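Local structure of cytidine deaminase (Mycobacterium leprae, 3R2N) at residues 99-103 with 104-108; 115-119 with 120-124. The protein probably catalyses the zinc-dependent hydrolytic deamination of cytidine to uridine in pyrimidine salvage, working as a homotetramer. All blocks are in the same frame, centred on the assembly; numbering follows the deposited sequence.

Contact 1 of 2, residues 99-103 with 104-108; sequences LLYEH and GGPEL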
loop_
_atom_site.group_PDB
_atom_site.type_symbol
_atom_site.label_atom_id
_atom_site.label_comp_id
_atom_site.label_asym_id
_atom_site.label_seq_id
_atom_site.Cartn_x
_atom_site.Cartn_y
_atom_site.Cartn_z
ATOM N N LEU D 99 3.654 11.038 -1.318
ATOM C CA LEU D 99 5.116 10.779 -1.404
ATOM C C LEU D 99 5.847 12.036 -1.873
ATOM O O LEU D 99 6.780 12.492 -1.205
ATOM C CB LEU D 99 5.476 9.580 -2.299
ATOM C CG LEU D 99 4.885 8.191 -2.025
ATOM C CD1 LEU D 99 5.511 7.171 -2.921
ATOM C CD2 LEU D 99 4.970 7.714 -0.562
ATOM N N LEU D 100 5.377 12.610 -2.983
ATOM C CA LEU D 100 5.960 13.804 -3.574
ATOM C C LEU D 100 6.032 14.981 -2.612
ATOM O O LEU D 100 7.012 15.754 -2.606
ATOM C CB LEU D 100 5.179 14.220 -4.819
ATOM C CG LEU D 100 5.155 13.203 -5.944
ATOM C CD1 LEU D 100 4.082 13.547 -6.972
ATOM C CD2 LEU D 100 6.528 13.066 -6.573
ATOM N N TYR D 101 4.986 15.127 -1.810
ATOM C CA TYR D 101 4.924 16.194 -0.849
ATOM C C TYR D 101 6.039 15.984 0.138
ATOM O O TYR D 101 6.781 16.912 0.444
ATOM C CB TYR D 101 3.591 16.212 -0.086
ATOM C CG TYR D 101 3.415 17.516 0.668
ATOM C CD1 TYR D 101 2.943 18.656 0.005
ATOM C CD2 TYR D 101 3.746 17.628 2.023
ATOM C CE1 TYR D 101 2.779 19.870 0.672
ATOM C CE2 TYR D 101 3.595 18.848 2.705
ATOM C CZ TYR D 101 3.103 19.966 2.010
ATOM O OH TYR D 101 2.933 21.200 2.637
ATOM N N GLU D 102 6.138 14.768 0.649
ATOM C CA GLU D 102 7.130 14.471 1.651
ATOM C C GLU D 102 8.593 14.711 1.139
ATOM O O GLU D 102 9.453 15.082 1.924
ATOM C CB GLU D 102 6.898 13.073 2.239
ATOM C CG GLU D 102 7.959 12.689 3.225
ATOM C CD GLU D 102 7.449 12.007 4.467
ATOM O OE1 GLU D 102 6.228 11.820 4.622
ATOM O OE2 GLU D 102 8.284 11.649 5.313
ATOM N N HIS D 103 8.846 14.570 -0.165
ATOM C CA HIS D 103 10.209 14.672 -0.690
ATOM C C HIS D 103 10.485 15.896 -1.535
ATOM O O HIS D 103 11.622 16.091 -1.963
ATOM C CB HIS D 103 10.599 13.399 -1.443
ATOM C CG HIS D 103 10.369 12.165 -0.632
ATOM N ND1 HIS D 103 11.151 11.843 0.450
ATOM C CD2 HIS D 103 9.386 11.235 -0.676
ATOM C CE1 HIS D 103 10.682 10.743 1.020
ATOM N NE2 HIS D 103 9.601 10.365 0.364
ATOM N N GLY D 104 9.469 16.724 -1.753
ATOM C CA GLY D 104 9.626 17.932 -2.553
ATOM C C GLY D 104 9.035 19.150 -1.870
ATOM O O GLY D 104 9.377 20.295 -2.241
ATOM N N GLY D 105 8.139 18.908 -0.896
ATOM C CA GLY D 105 7.442 19.978 -0.198
ATOM C C GLY D 105 6.443 20.719 -1.077
ATOM O O GLY D 105 6.254 20.342 -2.234
ATOM N N PRO D 106 5.812 21.793 -0.548
ATOM C CA PRO D 106 4.734 22.532 -1.243
ATOM C C PRO D 106 5.137 23.226 -2.550
ATOM O O PRO D 106 4.285 23.537 -3.368
ATOM C CB PRO D 106 4.291 23.577 -0.208
ATOM C CG PRO D 106 5.504 23.778 0.665
ATOM C CD PRO D 106 6.164 22.422 0.742
ATOM N N GLU D 107 6.419 23.459 -2.746
ATOM C CA GLU D 107 6.893 24.243 -3.887
ATOM C C GLU D 107 7.391 23.343 -5.017
ATOM O O GLU D 107 7.884 23.828 -6.031
ATOM C CB GLU D 107 7.983 25.224 -3.439
ATOM N N LEU D 108 7.262 22.027 -4.837
ATOM C CA LEU D 108 7.551 21.093 -5.918
ATOM C C LEU D 108 6.631 21.386 -7.117
ATOM O O LEU D 108 5.416 21.521 -6.954
ATOM C CB LEU D 108 7.391 19.648 -5.435
ATOM C CG LEU D 108 7.445 18.463 -6.419
ATOM C CD1 LEU D 108 8.691 18.419 -7.310
ATOM C CD2 LEU D 108 7.288 17.148 -5.645
#

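Contact 2 of 2, residues 115-119 with 120-124; sequences GVQTM and AQLLP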
loop_
_atom_site.group_PDB
_atom_site.type_symbol
_atom_site.label_atom_id
_atom_site.label_comp_id
_atom_site.label_asym_id
_atom_site.label_seq_id
_atom_site.Cartn_x
_atom_site.Cartn_y
_atom_site.Cartn_z
ATOM N N GLY D 115 -1.226 22.217 -17.306
ATOM C CA GLY D 115 -0.025 23.015 -17.051
ATOM C C GLY D 115 0.622 22.760 -15.698
ATOM O O GLY D 115 0.171 21.914 -14.932
ATOM N N VAL D 116 1.686 23.492 -15.400
ATOM C CA VAL D 116 2.447 23.294 -14.172
ATOM C C VAL D 116 1.644 23.687 -12.936
ATOM O O VAL D 116 1.009 24.728 -12.910
ATOM C CB VAL D 116 3.746 24.121 -14.225
ATOM C CG1 VAL D 116 4.586 23.928 -12.938
ATOM C CG2 VAL D 116 4.558 23.753 -15.483
ATOM N N GLN D 117 1.663 22.848 -11.916
ATOM C CA GLN D 117 1.015 23.166 -10.647
ATOM C C GLN D 117 1.987 22.832 -9.534
ATOM O O GLN D 117 2.891 22.024 -9.735
ATOM C CB GLN D 117 -0.266 22.338 -10.470
ATOM C CG GLN D 117 -1.431 22.718 -11.400
ATOM C CD GLN D 117 -2.266 23.826 -10.815
ATOM O OE1 GLN D 117 -1.809 24.959 -10.654
ATOM N NE2 GLN D 117 -3.497 23.501 -10.470
ATOM N N THR D 118 1.826 23.446 -8.365
ATOM C CA THR D 118 2.697 23.106 -7.252
ATOM C C THR D 118 1.989 22.080 -6.379
ATOM O O THR D 118 0.780 21.927 -6.473
ATOM C CB THR D 118 3.099 24.332 -6.414
ATOM O OG1 THR D 118 1.964 24.784 -5.694
ATOM C CG2 THR D 118 3.630 25.485 -7.290
ATOM N N MET D 119 2.741 21.401 -5.515
ATOM C CA MET D 119 2.157 20.477 -4.545
ATOM C C MET D 119 1.240 21.131 -3.527
ATOM O O MET D 119 0.338 20.476 -2.996
ATOM C CB MET D 119 3.228 19.647 -3.841
ATOM C CG MET D 119 3.845 18.582 -4.732
ATOM S SD MET D 119 2.668 17.464 -5.571
ATOM C CE MET D 119 1.738 16.948 -4.114
ATOM N N ALA D 120 1.470 22.410 -3.243
ATOM C CA ALA D 120 0.549 23.187 -2.411
ATOM C C ALA D 120 -0.842 23.219 -3.046
ATOM O O ALA D 120 -1.854 23.106 -2.346
ATOM C CB ALA D 120 1.097 24.636 -2.197
ATOM N N GLN D 121 -0.872 23.392 -4.372
ATOM C CA GLN D 121 -2.114 23.358 -5.127
ATOM C C GLN D 121 -2.679 21.948 -5.254
ATOM O O GLN D 121 -3.900 21.758 -5.193
ATOM C CB GLN D 121 -1.928 23.979 -6.513
ATOM C CG GLN D 121 -1.465 25.415 -6.455
ATOM C CD GLN D 121 -0.901 25.909 -7.768
ATOM O OE1 GLN D 121 0.077 25.374 -8.286
ATOM N NE2 GLN D 121 -1.507 26.961 -8.308
ATOM N N LEU D 122 -1.802 20.965 -5.435
ATOM C CA LEU D 122 -2.257 19.592 -5.672
ATOM C C LEU D 122 -2.609 18.823 -4.414
ATOM O O LEU D 122 -3.463 17.943 -4.463
ATOM C CB LEU D 122 -1.274 18.804 -6.547
ATOM C CG LEU D 122 -1.068 19.363 -7.966
ATOM C CD1 LEU D 122 -0.137 18.441 -8.714
ATOM C CD2 LEU D 122 -2.388 19.527 -8.725
ATOM N N LEU D 123 -1.971 19.153 -3.296
ATOM C CA LEU D 123 -2.308 18.512 -2.032
ATOM C C LEU D 123 -2.399 19.545 -0.913
ATOM O O LEU D 123 -1.536 19.555 -0.035
ATOM C CB LEU D 123 -1.294 17.398 -1.687
ATOM C CG LEU D 123 -1.580 16.331 -0.618
ATOM C CD1 LEU D 123 -2.617 15.274 -1.078
ATOM C CD2 LEU D 123 -0.293 15.608 -0.198
ATOM N N PRO D 124 -3.457 20.411 -0.928
ATOM C CA PRO D 124 -3.676 21.421 0.142
ATOM C C PRO D 124 -3.704 20.763 1.495
ATOM O O PRO D 124 -4.295 19.688 1.645
ATOM C CB PRO D 124 -5.066 21.968 -0.141
ATOM C CG PRO D 124 -5.423 21.509 -1.504
ATOM C CD PRO D 124 -4.604 20.334 -1.857
#

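Contact 1 of 2, residues 99-103 with 104-108
The ring of Tyr-101 lies against Pro-106 where the helix ends. With CG anti to the backbone N (chi1 -166°), the phenol swings out from the helix and its far end returns alongside Pro-106. Tyr-101 CE1 lies 4.1 Å from Pro-106 CB. The ring and the pyrrolidine cross at a slant, and Gly-105 C sits over one face of the phenol. A second apolar contact is made by Leu-108, whose CD2 methyl rests 3.7 Å from Leu-100 CB and also packs against the carbonyl O of Leu-100.

Backbone hydrogen bonds close the helix. Gly-105 N donates to Tyr-101 O at 2.8 Å, whereas the bonds from Gly-104 N to Leu-100 O and Tyr-101 O are both weak. Gly-105, a glycine with positive phi (69°), ends the helix that carries the zinc ligand Cys-96. It starts a type I beta turn before strand 109-112, closed by Leu-108 N bonding to Gly-105 O at 3.3 Å.

The Glu-102 carboxylate bonds to Tyr-25 and Tyr-28 of the second subunit. Leu-100 and Leu-108 pack on Leu-77 of strand 77-83, Tyr-101 meets Met-119 of helix 119-122, and His-103 bonds through ND1 to Tyr-70 OH of helix 61-71.

Contact 2 of 2, residues 115-119 with 120-124
Thr-118 holds OG1 between its own backbone N and carbonyl carbon (chi1 71°), and Gln-121, with CG anti to its carbonyl carbon (chi1 -59°) and the chain extended beyond, carries its amide to the backbone N and OG1 of Thr-118. The Gln-121 carbonyl thereby receives Thr-118 N at 2.6 Å from OE1, a nearly straight bond (170° at the hydrogen) lying in the carbonyl plane. Thr-118 OG1 is a second donor, 3.3 Å from Gln-121 OE1 but from above that plane. In return, Gln-121 N makes a weak bond of 3.4 Å to Thr-118 OG1. Of the two bonds to OE1, the one from N-H is well placed and the hydroxyl's is longer; together they probably restrain the amide.

Gln-117 crosses Gln-121 at about a right angle, and its CB lies 3.9 Å from Leu-122 CD2. Helical backbone bonds follow, from Leu-122 N to Thr-118 O at 2.9 Å and from Leu-123 N to Met-119 O at 2.7 Å. Met-119, bent along its side chain, brings CE to 3.9 Å from Leu-123 CB, both side chains packing on Tyr-101 of helix 94-104. Pro-124 O bonds to Arg-97 of the third subunit.

The reciprocal pairing of Thr-118 at the N-cap with Gln-121 three residues on is a capping box, here starting the short helix 119-122 directly after the edge strand 115-118 of the sheet within this chain.

Overall arrangement
From the N terminus the chain passes helix 10-21, strands 34-39 and 44-48, helix 61-71 and strand 77-83 before helix 94-104. Contact 1 takes in its last turns and the loop after it, through which the chain turns into strand 109-112. That strand pairs antiparallel with 115-118, and contact 2 turns the second of them into helix 119-122. The two contacts are in series, neither nested nor crossed, with centres about 10 Å apart. They also meet: Pro-106 O lies 3.0 Å from Ala-120 N and Leu-108 O 3.0 Å from Met-119 N, both probable hydrogen bonds. The loop after helix 94-104 is thus tied to the C-terminal helix, beside the sheet edge.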